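Local coordinates for protein type IV pilus biogenesis factor PilY1 (Pseudomonas aeruginosa, PDB 3HX6) that primes type IV pilus assembly, promotes twitching motility and adhesion to host cells, and probably regulates pilus retraction through calcium binding and release, at residues A[209-214]-A[254-259]; A[141-146]-A[198-203]; A[264-269]-A[281-286]; A[224-229]-A[236-241]; A[275-280]-A[326-331]. The protein carries 3 engineered substitutions. All coordinates share one frame; numbering follows the deposited sequence.

Interaction 1: A[209-214]-A[254-259]. With CA (calcium ion), chain C.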
# COMPACT_ATOMS: atom_id res chain seq x y z
N ALA A 209 -2.47 -11.17 26.15
CA ALA A 209 -2.22 -10.34 27.31
C ALA A 209 -1.68 -8.98 26.95
O ALA A 209 -1.26 -8.72 25.82
CB ALA A 209 -1.23 -11.04 28.23
N VAL A 210 -1.72 -8.09 27.93
CA VAL A 210 -1.16 -6.77 27.77
C VAL A 210 0.18 -6.94 28.46
O VAL A 210 0.23 -7.29 29.64
CB VAL A 210 -1.97 -5.71 28.52
CG1 VAL A 210 -1.15 -4.41 28.62
CG2 VAL A 210 -3.28 -5.45 27.78
N VAL A 211 1.25 -6.74 27.71
CA VAL A 211 2.59 -6.87 28.28
C VAL A 211 3.22 -5.49 28.26
O VAL A 211 3.40 -4.90 27.20
CB VAL A 211 3.43 -7.87 27.47
CG1 VAL A 211 4.81 -8.02 28.10
CG2 VAL A 211 2.70 -9.21 27.44
N THR A 212 3.54 -4.99 29.44
CA THR A 212 4.12 -3.66 29.54
C THR A 212 5.05 -3.52 30.74
O THR A 212 5.15 -4.43 31.56
CB THR A 212 2.98 -2.63 29.65
OG1 THR A 212 3.51 -1.30 29.52
CG2 THR A 212 2.26 -2.77 30.99
N GLY A 213 5.74 -2.39 30.83
CA GLY A 213 6.62 -2.15 31.96
C GLY A 213 5.76 -1.61 33.09
O GLY A 213 4.69 -1.05 32.83
N ASN A 214 6.20 -1.77 34.34
CA ASN A 214 5.41 -1.28 35.47
C ASN A 214 5.36 0.24 35.52
O ASN A 214 4.53 0.83 36.21
CB ASN A 214 5.95 -1.83 36.79
CG ASN A 214 7.31 -1.26 37.15
OD1 ASN A 214 8.24 -1.26 36.34
ND2 ASN A 214 7.43 -0.77 38.38
N PRO A 254 8.14 -2.51 26.51
CA PRO A 254 8.80 -3.74 26.06
C PRO A 254 8.63 -3.99 24.58
O PRO A 254 7.74 -3.43 23.93
CB PRO A 254 8.09 -4.81 26.88
CG PRO A 254 6.68 -4.29 26.91
CD PRO A 254 6.86 -2.80 27.18
N ARG A 255 9.51 -4.83 24.03
CA ARG A 255 9.43 -5.24 22.64
C ARG A 255 9.35 -6.76 22.71
O ARG A 255 10.24 -7.42 23.24
CB ARG A 255 10.68 -4.83 21.86
CG ARG A 255 10.71 -5.38 20.42
CD ARG A 255 9.61 -4.77 19.55
NE ARG A 255 9.72 -3.32 19.50
CZ ARG A 255 8.89 -2.51 18.85
NH1 ARG A 255 7.86 -3.01 18.17
NH2 ARG A 255 9.07 -1.20 18.89
N LEU A 256 8.26 -7.33 22.21
CA LEU A 256 8.11 -8.77 22.23
C LEU A 256 8.78 -9.39 21.01
O LEU A 256 8.80 -8.80 19.94
CB LEU A 256 6.63 -9.15 22.29
CG LEU A 256 6.11 -9.35 23.71
CD1 LEU A 256 6.47 -8.16 24.60
CD2 LEU A 256 4.61 -9.56 23.66
N ALA A 257 9.34 -10.58 21.20
CA ALA A 257 10.01 -11.29 20.11
C ALA A 257 9.34 -12.63 19.88
O ALA A 257 9.02 -13.35 20.83
CB ALA A 257 11.49 -11.51 20.45
N ASP A 258 9.13 -12.94 18.61
CA ASP A 258 8.51 -14.19 18.17
C ASP A 258 9.53 -14.80 17.21
O ASP A 258 9.56 -14.45 16.03
CB ASP A 258 7.20 -13.88 17.45
CG ASP A 258 6.62 -15.09 16.73
OD1 ASP A 258 7.08 -16.22 16.99
OD2 ASP A 258 5.71 -14.90 15.90
N ASN A 259 10.36 -15.70 17.71
CA ASN A 259 11.41 -16.27 16.89
C ASN A 259 11.14 -17.50 16.04
O ASN A 259 12.07 -18.14 15.55
CB ASN A 259 12.65 -16.50 17.77
CG ASN A 259 13.19 -15.19 18.33
OD1 ASN A 259 12.79 -14.12 17.90
ND2 ASN A 259 14.11 -15.28 19.28
CA CA C . 6.78 -17.96 18.88
O HOH W 1 5.83 -19.98 19.76

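Interaction 2: A[141-146]-A[198-203]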
# COMPACT_ATOMS: atom_id res chain seq x y z
N VAL A 141 -2.78 2.50 23.04
CA VAL A 141 -2.40 1.43 22.13
C VAL A 141 -3.66 0.70 21.69
O VAL A 141 -4.50 0.34 22.52
CB VAL A 141 -1.46 0.43 22.83
CG1 VAL A 141 -1.36 -0.86 22.03
CG2 VAL A 141 -0.08 1.05 23.01
N VAL A 142 -3.80 0.48 20.39
CA VAL A 142 -4.96 -0.25 19.88
C VAL A 142 -4.42 -1.50 19.19
O VAL A 142 -3.41 -1.44 18.50
CB VAL A 142 -5.80 0.58 18.87
CG1 VAL A 142 -6.30 1.85 19.54
CG2 VAL A 142 -4.97 0.90 17.63
N ALA A 143 -5.10 -2.62 19.37
CA ALA A 143 -4.65 -3.85 18.74
C ALA A 143 -5.78 -4.86 18.69
O ALA A 143 -6.78 -4.72 19.40
CB ALA A 143 -3.46 -4.43 19.52
N ASP A 144 -5.63 -5.86 17.83
CA ASP A 144 -6.61 -6.92 17.75
C ASP A 144 -6.14 -7.99 18.71
O ASP A 144 -4.95 -8.28 18.80
CB ASP A 144 -6.70 -7.48 16.33
CG ASP A 144 -7.42 -6.54 15.37
OD1 ASP A 144 -8.07 -5.60 15.86
OD2 ASP A 144 -7.34 -6.75 14.15
N ALA A 145 -7.07 -8.57 19.46
CA ALA A 145 -6.73 -9.61 20.42
C ALA A 145 -7.86 -10.62 20.47
O ALA A 145 -8.99 -10.33 20.10
CB ALA A 145 -6.50 -9.00 21.80
N PHE A 146 -7.54 -11.82 20.93
CA PHE A 146 -8.53 -12.88 21.02
C PHE A 146 -8.78 -13.26 22.47
O PHE A 146 -7.85 -13.54 23.21
CB PHE A 146 -8.03 -14.09 20.22
CG PHE A 146 -9.05 -15.18 20.07
CD1 PHE A 146 -9.08 -16.25 20.96
CD2 PHE A 146 -9.95 -15.17 19.01
CE1 PHE A 146 -9.99 -17.30 20.79
CE2 PHE A 146 -10.87 -16.21 18.83
CZ PHE A 146 -10.88 -17.28 19.72
N PRO A 198 2.38 -0.25 26.13
CA PRO A 198 2.19 -1.69 26.23
C PRO A 198 2.12 -2.37 24.88
O PRO A 198 1.86 -1.73 23.85
CB PRO A 198 0.88 -1.81 27.01
CG PRO A 198 0.11 -0.64 26.49
CD PRO A 198 1.14 0.47 26.46
N THR A 199 2.36 -3.68 24.88
CA THR A 199 2.25 -4.49 23.68
C THR A 199 1.14 -5.47 23.99
O THR A 199 1.01 -5.95 25.11
CB THR A 199 3.55 -5.28 23.37
OG1 THR A 199 4.54 -4.39 22.83
CG2 THR A 199 3.28 -6.39 22.36
N VAL A 200 0.31 -5.75 22.99
CA VAL A 200 -0.78 -6.69 23.15
C VAL A 200 -0.36 -7.90 22.35
O VAL A 200 -0.12 -7.80 21.15
CB VAL A 200 -2.09 -6.14 22.59
CG1 VAL A 200 -3.18 -7.20 22.69
CG2 VAL A 200 -2.49 -4.89 23.38
N ALA A 201 -0.25 -9.05 23.00
CA ALA A 201 0.20 -10.23 22.28
C ALA A 201 -0.28 -11.54 22.84
O ALA A 201 -0.77 -11.62 23.96
CB ALA A 201 1.73 -10.22 22.21
N ARG A 202 -0.12 -12.58 22.03
CA ARG A 202 -0.50 -13.92 22.42
C ARG A 202 0.71 -14.54 23.09
O ARG A 202 1.82 -14.47 22.56
CB ARG A 202 -0.88 -14.74 21.18
CG ARG A 202 -1.21 -16.19 21.48
CD ARG A 202 -2.40 -16.32 22.41
NE ARG A 202 -3.17 -17.52 22.10
CZ ARG A 202 -2.72 -18.76 22.23
NH1 ARG A 202 -1.49 -18.99 22.68
NH2 ARG A 202 -3.50 -19.78 21.90
N LEU A 203 0.51 -15.13 24.26
CA LEU A 203 1.61 -15.74 24.99
C LEU A 203 1.47 -17.25 25.10
O LEU A 203 0.40 -17.82 24.80
CB LEU A 203 1.74 -15.13 26.39
CG LEU A 203 1.85 -13.60 26.46
CD1 LEU A 203 2.04 -13.15 27.90
CD2 LEU A 203 3.00 -13.13 25.60

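Interaction 3: A[264-269]-A[281-286]. With CA (calcium ion), chain C.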
# COMPACT_ATOMS: atom_id res chain seq x y z
N VAL A 264 3.08 -16.16 18.41
CA VAL A 264 3.11 -16.31 19.86
C VAL A 264 4.44 -15.77 20.37
O VAL A 264 5.49 -16.25 19.97
CB VAL A 264 2.98 -17.78 20.26
CG1 VAL A 264 2.96 -17.90 21.78
CG2 VAL A 264 1.71 -18.36 19.66
N ALA A 265 4.38 -14.77 21.25
CA ALA A 265 5.59 -14.16 21.80
C ALA A 265 6.45 -15.14 22.59
O ALA A 265 5.95 -15.89 23.43
CB ALA A 265 5.20 -12.98 22.68
N ASP A 266 7.75 -15.12 22.32
CA ASP A 266 8.69 -16.01 23.00
C ASP A 266 9.56 -15.32 24.03
O ASP A 266 9.87 -15.90 25.07
CB ASP A 266 9.56 -16.71 21.97
CG ASP A 266 8.75 -17.41 20.91
OD1 ASP A 266 7.90 -18.26 21.27
OD2 ASP A 266 8.94 -17.11 19.71
N TYR A 267 9.96 -14.08 23.73
CA TYR A 267 10.78 -13.28 24.64
C TYR A 267 10.25 -11.86 24.66
O TYR A 267 9.48 -11.46 23.79
CB TYR A 267 12.23 -13.18 24.14
CG TYR A 267 12.98 -14.48 23.98
CD1 TYR A 267 13.44 -15.19 25.08
CD2 TYR A 267 13.29 -14.96 22.70
CE1 TYR A 267 14.18 -16.36 24.93
CE2 TYR A 267 14.03 -16.12 22.54
CZ TYR A 267 14.47 -16.81 23.65
OH TYR A 267 15.21 -17.95 23.47
N ALA A 268 10.68 -11.10 25.65
CA ALA A 268 10.31 -9.70 25.77
C ALA A 268 11.60 -8.99 26.14
O ALA A 268 12.40 -9.52 26.92
CB ALA A 268 9.25 -9.51 26.87
N TYR A 269 11.81 -7.82 25.56
CA TYR A 269 12.99 -7.02 25.85
C TYR A 269 12.49 -5.66 26.30
O TYR A 269 11.57 -5.10 25.71
CB TYR A 269 13.86 -6.83 24.60
CG TYR A 269 14.52 -8.09 24.09
CD1 TYR A 269 13.83 -8.99 23.28
CD2 TYR A 269 15.86 -8.35 24.36
CE1 TYR A 269 14.47 -10.12 22.73
CE2 TYR A 269 16.51 -9.46 23.83
CZ TYR A 269 15.81 -10.34 23.01
OH TYR A 269 16.46 -11.42 22.45
N ASP A 281 12.20 -14.42 29.49
CA ASP A 281 11.87 -15.63 28.77
C ASP A 281 10.38 -15.85 28.98
O ASP A 281 9.92 -16.00 30.11
CB ASP A 281 12.62 -16.84 29.35
CG ASP A 281 14.11 -16.81 29.04
OD1 ASP A 281 14.83 -17.68 29.56
OD2 ASP A 281 14.56 -15.92 28.28
N LEU A 282 9.61 -15.84 27.89
CA LEU A 282 8.18 -16.05 27.99
C LEU A 282 7.85 -17.44 27.44
O LEU A 282 6.89 -17.62 26.70
CB LEU A 282 7.41 -14.96 27.22
CG LEU A 282 7.70 -13.52 27.65
CD1 LEU A 282 6.76 -12.55 26.91
CD2 LEU A 282 7.54 -13.37 29.17
N ILE A 283 8.69 -18.41 27.80
CA ILE A 283 8.52 -19.81 27.40
C ILE A 283 8.75 -20.68 28.63
O ILE A 283 9.30 -20.22 29.63
CB ILE A 283 9.52 -20.23 26.30
CG1 ILE A 283 10.95 -19.91 26.75
CG2 ILE A 283 9.19 -19.53 24.99
CD1 ILE A 283 12.01 -20.42 25.81
N ALA A 284 8.34 -21.94 28.56
CA ALA A 284 8.49 -22.87 29.68
C ALA A 284 9.94 -23.15 30.08
O ALA A 284 10.86 -22.94 29.29
CB ALA A 284 7.79 -24.18 29.36
N GLY A 285 10.12 -23.61 31.31
CA GLY A 285 11.45 -23.93 31.81
C GLY A 285 12.13 -24.96 30.93
O GLY A 285 13.20 -24.71 30.39
N LYS A 286 11.50 -26.12 30.79
CA LYS A 286 12.04 -27.17 29.93
C LYS A 286 12.01 -26.63 28.51
O LYS A 286 11.70 -25.46 28.29
CB LYS A 286 11.20 -28.44 30.00
CG LYS A 286 11.34 -29.27 31.27
CD LYS A 286 10.76 -28.57 32.49
CE LYS A 286 10.66 -29.53 33.67
NZ LYS A 286 11.96 -30.17 33.99
CA CA C . 6.78 -17.96 18.88
O HOH W 2 4.65 -16.34 25.77
O HOH W 1 5.83 -19.98 19.76

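Interaction 4: A[224-229]-A[236-241]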
# COMPACT_ATOMS: atom_id res chain seq x y z
N ALA A 224 9.56 -3.91 36.84
CA ALA A 224 9.01 -5.24 36.60
C ALA A 224 8.18 -5.29 35.33
O ALA A 224 7.54 -4.31 34.96
CB ALA A 224 8.16 -5.68 37.79
N LEU A 225 8.20 -6.44 34.66
CA LEU A 225 7.40 -6.61 33.45
C LEU A 225 6.04 -7.05 33.95
O LEU A 225 5.93 -7.97 34.76
CB LEU A 225 7.98 -7.70 32.54
CG LEU A 225 7.25 -7.86 31.20
CD1 LEU A 225 7.56 -6.65 30.31
CD2 LEU A 225 7.68 -9.15 30.50
N LEU A 226 4.99 -6.38 33.50
CA LEU A 226 3.65 -6.75 33.91
C LEU A 226 3.00 -7.49 32.76
O LEU A 226 3.02 -7.03 31.62
CB LEU A 226 2.83 -5.51 34.27
CG LEU A 226 3.39 -4.60 35.38
CD1 LEU A 226 2.41 -3.46 35.66
CD2 LEU A 226 3.63 -5.42 36.64
N ILE A 227 2.45 -8.66 33.05
CA ILE A 227 1.77 -9.45 32.05
C ILE A 227 0.34 -9.52 32.56
O ILE A 227 0.01 -10.25 33.49
CB ILE A 227 2.39 -10.85 31.93
CG1 ILE A 227 3.84 -10.71 31.43
CG2 ILE A 227 1.58 -11.70 30.96
CD1 ILE A 227 4.59 -12.02 31.27
N ILE A 228 -0.50 -8.71 31.93
CA ILE A 228 -1.90 -8.57 32.30
C ILE A 228 -2.82 -9.33 31.35
O ILE A 228 -2.77 -9.12 30.14
CB ILE A 228 -2.28 -7.08 32.29
CG1 ILE A 228 -1.26 -6.30 33.13
CG2 ILE A 228 -3.70 -6.89 32.82
CD1 ILE A 228 -1.35 -4.79 32.98
N ASP A 229 -3.65 -10.21 31.90
CA ASP A 229 -4.57 -10.98 31.07
C ASP A 229 -5.47 -10.00 30.32
O ASP A 229 -6.13 -9.15 30.93
CB ASP A 229 -5.43 -11.91 31.92
CG ASP A 229 -6.35 -12.78 31.09
OD1 ASP A 229 -5.84 -13.61 30.30
OD2 ASP A 229 -7.59 -12.63 31.21
N THR A 236 -1.43 -11.73 35.35
CA THR A 236 -1.04 -13.11 35.09
C THR A 236 0.36 -13.41 35.65
O THR A 236 0.60 -14.48 36.20
CB THR A 236 -1.06 -13.42 33.58
OG1 THR A 236 -2.40 -13.26 33.09
CG2 THR A 236 -0.60 -14.86 33.32
N ARG A 237 1.26 -12.45 35.49
CA ARG A 237 2.62 -12.58 36.00
C ARG A 237 3.30 -11.23 36.11
O ARG A 237 3.13 -10.37 35.24
CB ARG A 237 3.50 -13.47 35.10
CG ARG A 237 3.48 -14.96 35.40
CD ARG A 237 3.74 -15.29 36.87
NE ARG A 237 5.05 -14.89 37.39
CZ ARG A 237 6.20 -15.51 37.13
NH1 ARG A 237 6.24 -16.57 36.34
NH2 ARG A 237 7.32 -15.08 37.69
N LYS A 238 4.04 -11.06 37.19
CA LYS A 238 4.82 -9.86 37.41
C LYS A 238 6.23 -10.40 37.47
O LYS A 238 6.56 -11.22 38.33
CB LYS A 238 4.46 -9.18 38.73
CG LYS A 238 5.41 -8.05 39.11
CD LYS A 238 4.70 -6.90 39.80
CE LYS A 238 3.98 -7.32 41.08
NZ LYS A 238 4.90 -7.55 42.21
N LEU A 239 7.06 -9.98 36.53
CA LEU A 239 8.45 -10.42 36.48
C LEU A 239 9.34 -9.30 36.98
O LEU A 239 9.74 -8.41 36.22
CB LEU A 239 8.82 -10.80 35.04
CG LEU A 239 8.56 -12.23 34.57
CD1 LEU A 239 7.45 -12.88 35.36
CD2 LEU A 239 8.25 -12.22 33.07
N GLU A 240 9.64 -9.34 38.27
CA GLU A 240 10.47 -8.32 38.87
C GLU A 240 11.91 -8.50 38.47
O GLU A 240 12.40 -9.62 38.29
CB GLU A 240 10.37 -8.33 40.40
CG GLU A 240 10.95 -7.06 41.02
CD GLU A 240 11.05 -7.11 42.53
OE1 GLU A 240 10.03 -7.40 43.19
OE2 GLU A 240 12.15 -6.85 43.06
N VAL A 241 12.58 -7.38 38.32
CA VAL A 241 13.96 -7.34 37.94
C VAL A 241 14.68 -6.68 39.11
O VAL A 241 14.10 -5.82 39.77
CB VAL A 241 14.05 -6.53 36.64
CG1 VAL A 241 14.81 -5.24 36.86
CG2 VAL A 241 14.60 -7.39 35.55
O HOH W 3 -3.08 -14.08 30.61

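Interaction 5: A[275-280]-A[326-331]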
# COMPACT_ATOMS: atom_id res chain seq x y z
N GLY A 275 18.81 2.20 33.05
CA GLY A 275 19.64 1.96 31.88
C GLY A 275 19.89 0.50 31.59
O GLY A 275 20.69 0.16 30.71
N ASN A 276 19.23 -0.39 32.32
CA ASN A 276 19.41 -1.81 32.09
C ASN A 276 18.48 -2.27 30.97
O ASN A 276 17.32 -1.88 30.94
CB ASN A 276 19.08 -2.62 33.34
CG ASN A 276 19.91 -2.20 34.53
OD1 ASN A 276 21.12 -2.40 34.55
ND2 ASN A 276 19.26 -1.59 35.52
N LEU A 277 19.00 -3.07 30.04
CA LEU A 277 18.17 -3.60 28.96
C LEU A 277 17.91 -5.04 29.37
O LEU A 277 18.80 -5.90 29.31
CB LEU A 277 18.91 -3.54 27.62
CG LEU A 277 18.11 -3.75 26.32
CD1 LEU A 277 17.51 -5.14 26.30
CD2 LEU A 277 17.03 -2.68 26.20
N TRP A 278 16.69 -5.32 29.80
CA TRP A 278 16.34 -6.65 30.26
C TRP A 278 15.69 -7.53 29.21
O TRP A 278 15.04 -7.04 28.30
CB TRP A 278 15.36 -6.57 31.44
CG TRP A 278 15.82 -5.74 32.58
CD1 TRP A 278 15.50 -4.44 32.84
CD2 TRP A 278 16.71 -6.15 33.62
NE1 TRP A 278 16.14 -4.01 33.98
CE2 TRP A 278 16.89 -5.04 34.48
CE3 TRP A 278 17.38 -7.35 33.91
CZ2 TRP A 278 17.71 -5.09 35.62
CZ3 TRP A 278 18.20 -7.41 35.05
CH2 TRP A 278 18.35 -6.28 35.89
N ARG A 279 15.88 -8.84 29.34
CA ARG A 279 15.20 -9.77 28.46
C ARG A 279 14.45 -10.69 29.42
O ARG A 279 14.92 -10.96 30.53
CB ARG A 279 16.13 -10.61 27.60
CG ARG A 279 15.35 -11.28 26.46
CD ARG A 279 16.16 -12.30 25.67
NE ARG A 279 16.32 -13.56 26.40
CZ ARG A 279 17.00 -14.60 25.93
NH1 ARG A 279 17.60 -14.52 24.75
NH2 ARG A 279 17.08 -15.71 26.65
N PHE A 280 13.29 -11.15 28.98
CA PHE A 280 12.45 -12.02 29.78
C PHE A 280 12.12 -13.22 28.91
O PHE A 280 11.82 -13.06 27.73
CB PHE A 280 11.16 -11.30 30.18
CG PHE A 280 11.39 -10.02 30.95
CD1 PHE A 280 11.34 -10.01 32.34
CD2 PHE A 280 11.65 -8.82 30.28
CE1 PHE A 280 11.55 -8.83 33.06
CE2 PHE A 280 11.87 -7.63 30.98
CZ PHE A 280 11.81 -7.63 32.38
N GLN A 326 22.28 5.67 31.89
CA GLN A 326 21.41 6.33 30.92
C GLN A 326 20.04 5.64 30.91
O GLN A 326 19.94 4.48 30.54
CB GLN A 326 22.00 6.23 29.51
CG GLN A 326 23.26 7.02 29.30
CD GLN A 326 23.93 6.65 28.00
OE1 GLN A 326 24.28 7.51 27.20
NE2 GLN A 326 24.10 5.35 27.78
N ALA A 327 19.01 6.37 31.31
CA ALA A 327 17.67 5.81 31.34
C ALA A 327 17.22 5.40 29.94
O ALA A 327 17.60 6.03 28.94
CB ALA A 327 16.69 6.83 31.91
N ILE A 328 16.42 4.35 29.87
CA ILE A 328 15.88 3.87 28.61
C ILE A 328 14.37 3.98 28.73
O ILE A 328 13.77 3.41 29.65
CB ILE A 328 16.25 2.41 28.33
CG1 ILE A 328 17.77 2.29 28.18
CG2 ILE A 328 15.51 1.91 27.08
CD1 ILE A 328 18.28 0.87 28.24
N THR A 329 13.77 4.72 27.80
CA THR A 329 12.33 4.95 27.78
C THR A 329 11.66 4.20 26.64
O THR A 329 10.65 3.53 26.83
CB THR A 329 12.02 6.45 27.59
OG1 THR A 329 12.51 7.20 28.70
CG2 THR A 329 10.53 6.67 27.45
N ALA A 330 12.24 4.33 25.45
CA ALA A 330 11.69 3.71 24.26
C ALA A 330 11.90 2.21 24.22
O ALA A 330 12.84 1.67 24.81
CB ALA A 330 12.31 4.34 23.01
N ALA A 331 11.00 1.53 23.51
CA ALA A 331 11.08 0.09 23.35
C ALA A 331 12.25 -0.25 22.45
O ALA A 331 12.64 0.55 21.59
CB ALA A 331 9.79 -0.43 22.72

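Interaction 1: A[209-214]-A[254-259]
The carbonyl oxygen of Val211 lies 3.3 Å from CG of Pro254, while the backbones of Val211 and Thr212 are hydrogen-bonded to Thr199 and Leu226 in the adjoining strands of their own sheet. The pyrrolidine ring, which has no N-H to offer, thus presses its carbons onto a strand already bonded at these residues. Its other leading carbon, CD, rests 3.7 Å from Thr212 CA and also reaches the backbone N of Gly213. Next to this, the beta-branched Val211 meets Leu256 obliquely, methyl to methyl, with CG1 and CD1 3.9 Å apart. Having CG1 anti to the backbone N (chi1 -178°) puts that branch against Leu256.

These strands belong to successive four-stranded sheets of the PilY1 beta-propeller domain, the second strand of one blade lying against the first strand of the next. Their axes approach to 7.3 Å at 133°, so the blades pack face to face without sharing a sheet. Just beyond the strand, Asp258 OD1 binds calcium at 2.6 Å, as do Asn260, Asp262, Val264 and Asp266. Carbon contacts, none a hydrogen bond, join the segments, which implies that fit of shape does the work between them, while Asn214 OD1 ties the blades by accepting from Leu251 N.

Interaction 2: A[141-146]-A[198-203]
Val141 and Pro198 pass each other in opposite directions, with CG2 of the valine 3.7 Å from CD of the proline ring. The same methyl also sits 3.5 Å from Pro198 O. Further along, Val200 carries most of the rest of the contact: its CB lies 3.8 Å from Ala143 CB, and its CG1 is 3.9 Å from Ala145 CB. With CG1 anti to the backbone N (chi1 176°), the two methyls part, CG1 to Ala145 and CG2 toward Ala143. Two alanines suit their places because their small methyls let the branched valine come close.

In the beta-propeller these are the first strands of consecutive four-stranded blades. They run almost parallel, 17° apart, with axes 7.3 Å from each other at closest, so side chains and not a backbone ladder bridge the gap.

The backbone bonds go to each strand's own sheet: Val141, Ala143 and Ala145 to strand 150-158, Thr199 and Ala201 to strand 208-213. Polar side chains bond away from the facing strand. Asp144, pointing away from Val200, has its carboxylate held by Gln59 N, Tyr74 OH and Thr153 OG1. Arg202 NE forms a salt bridge with Glu69, and within 198-203 its NH1 makes a weak bond of 3.1 Å to Leu203 O.

Interaction 3: A[264-269]-A[281-286]
Asp266 O accepts a hydrogen bond from Leu282 N at 2.8 Å, donated where a classic beta bulge places both Asp266 and Tyr267 opposite Ala257 in strand 251-257 of the propeller blade. The angle at the hydrogen is 146°, and the donor is tilted out of the carbonyl plane. Beside this bond Tyr267 and Asp281 form an antiparallel non-hydrogen-bonded pair. Each has CG anti to its carbonyl carbon (chi1 -59° in the tyrosine), which lays the two side chains side by side, pointing the same way. Asp281 OD2 meets the tyrosine ring at its edge, in plane, 3.4 Å from CE1. That oxygen also has a salt bridge to Arg279 and a hydrogen bond to Ser309 OG, which would favour a charged carboxylate.

The tight part combines the Leu282 N bond with carbon packing: Leu282 CD1 reaches Ala268 CB at 3.9 Å, the small alanine letting the leucine methyl lie close, and Ile283 CG2 rests against Asp266 O. The Asp266 carboxylate, brushed by Ile283 CG2, turns to calcium, which it grips with OD1 at 2.7 Å and OD2 at 2.5 Å. Val264 adds its carbonyl oxygen at 2.4 Å, and His204 NE2 bonds Asp266 OD1 as a second-shell partner.

By contrast, the chain after Ile283 leaves the contact: Gly285 and Lys286 are exposed, and the lysine is poorly ordered. Where the backbones begin to diverge, a water spans them, donating to Ala265 O and to Leu282 O, each at 2.7 Å.

Interaction 4: A[224-229]-A[236-241]
Leu225 and Leu239 exchange two backbone hydrogen bonds: Leu225 N reaches Leu239 O at 2.9 Å, and Leu239 N returns to Leu225 O at 2.9 Å, the latter nearly straight (170°) and in the carbonyl plane. Ile227 N donates to Arg237 O at 2.9 Å. Ile227 O takes two donors, Arg237 N at 3.2 Å on a lone pair and, weakly, Thr236 N at 2.8 Å (116°). This is a classic beta bulge, with Thr236 and Arg237 both facing Ile227. At the end of the pairing a water joins Asp229 OD1, to which it donates, to Thr236 OG1, and Asp229 OD2 accepts from Thr232 N in the turn.

The ends of Lys238 and Arg237 find partners elsewhere. Lys238 lays its aliphatic chain beside Leu226, CD 3.6 Å from CD2, and then bends so that NZ reaches a salt bridge with Asp190. Arg237 NH1 is hydrogen-bonded to the carbonyls of Ala303 and Phe306. On the other face, Leu239 CD2 lies 4.0 Å from Leu225 CD2 and also touches Ile227 CD1, a buried apolar cluster that suits leucine and isoleucine; Arg237 flanks it, Leu239 CD1 covering one guanidinium face.

The pair is the outer beta hairpin of a propeller blade. Strand 208-213 bonds the other edge of strand 223-229, Trp181 and Ile183 of strand 178-184 pack on Ile228, and Phe280 of strand 276-281 touches Leu225 and Leu239.

Interaction 5: A[275-280]-A[326-331]
CD1 of Ile328 is inserted against the backbone of the 275-280 segment, 3.5 Å from Gly275 O and 4.0 Å from Asn276 O. The same methyl meets Leu277 CD2 at 4.3 Å. With CG1 anti to its own carbonyl carbon (chi1 -64°), the extended CG1-CD1 arm reaches the turn, and its apolar methyl suits the buried place beside Leu277. Gly275 suits that turn because its phi of 90° would push a beta carbon against the preceding carbonyl oxygen.

Around this first shell, Phe347 packs on both Ile328 and Leu277, and Val345 and Pro332 add to the cover over Leu277. Ile328 O is held by Ser252 OG, and the Gln326 side chain is fixed at both ends of its amide, with NE2 bonded to Tyr369 OH and OE1 to Thr367 OG1. On the other segment, the Asp272 carboxylate bonds Asn276 N and Trp278 NE1. Asn276 OD1 goes to Ser317 OG, and its CB lies over one face of the Trp278 ring, toward the rim.

Gly275 sits in the turn between strands 267-272 and 276-281. The outermost strand of this blade, 307-317, is followed by a connection to the first strand of the next sheet, 333-336, as in beta-propellers. Residues 326-331 belong to that connecting loop, which here packs on the turn of the blade's hairpin.

The five contacts build adjoining propeller blades. Interactions 1 and 2, with centres 9 Å apart, are joined through the blade of strands 199-202 and 208-213, where Val211 N bonds Thr199 O at 2.7 Å. Interaction 4 forms that blade's outer hairpin; Ile227 lies about 14 Å, side chain to ion, from the calcium. Interactions 1 and 3 share the ion: Asp258 comes from one, Val264 and Asp266 from the other, and Ala257 O to Asp266 N at 2.6 Å is a probable hydrogen bond. The Asp-x-Asn-x-Asp spacing of this loop resembles EF-hand calcium loops. Interaction 5 extends the blade of interaction 3, through Phe280 N and Ala268 O, 2.8 Å apart.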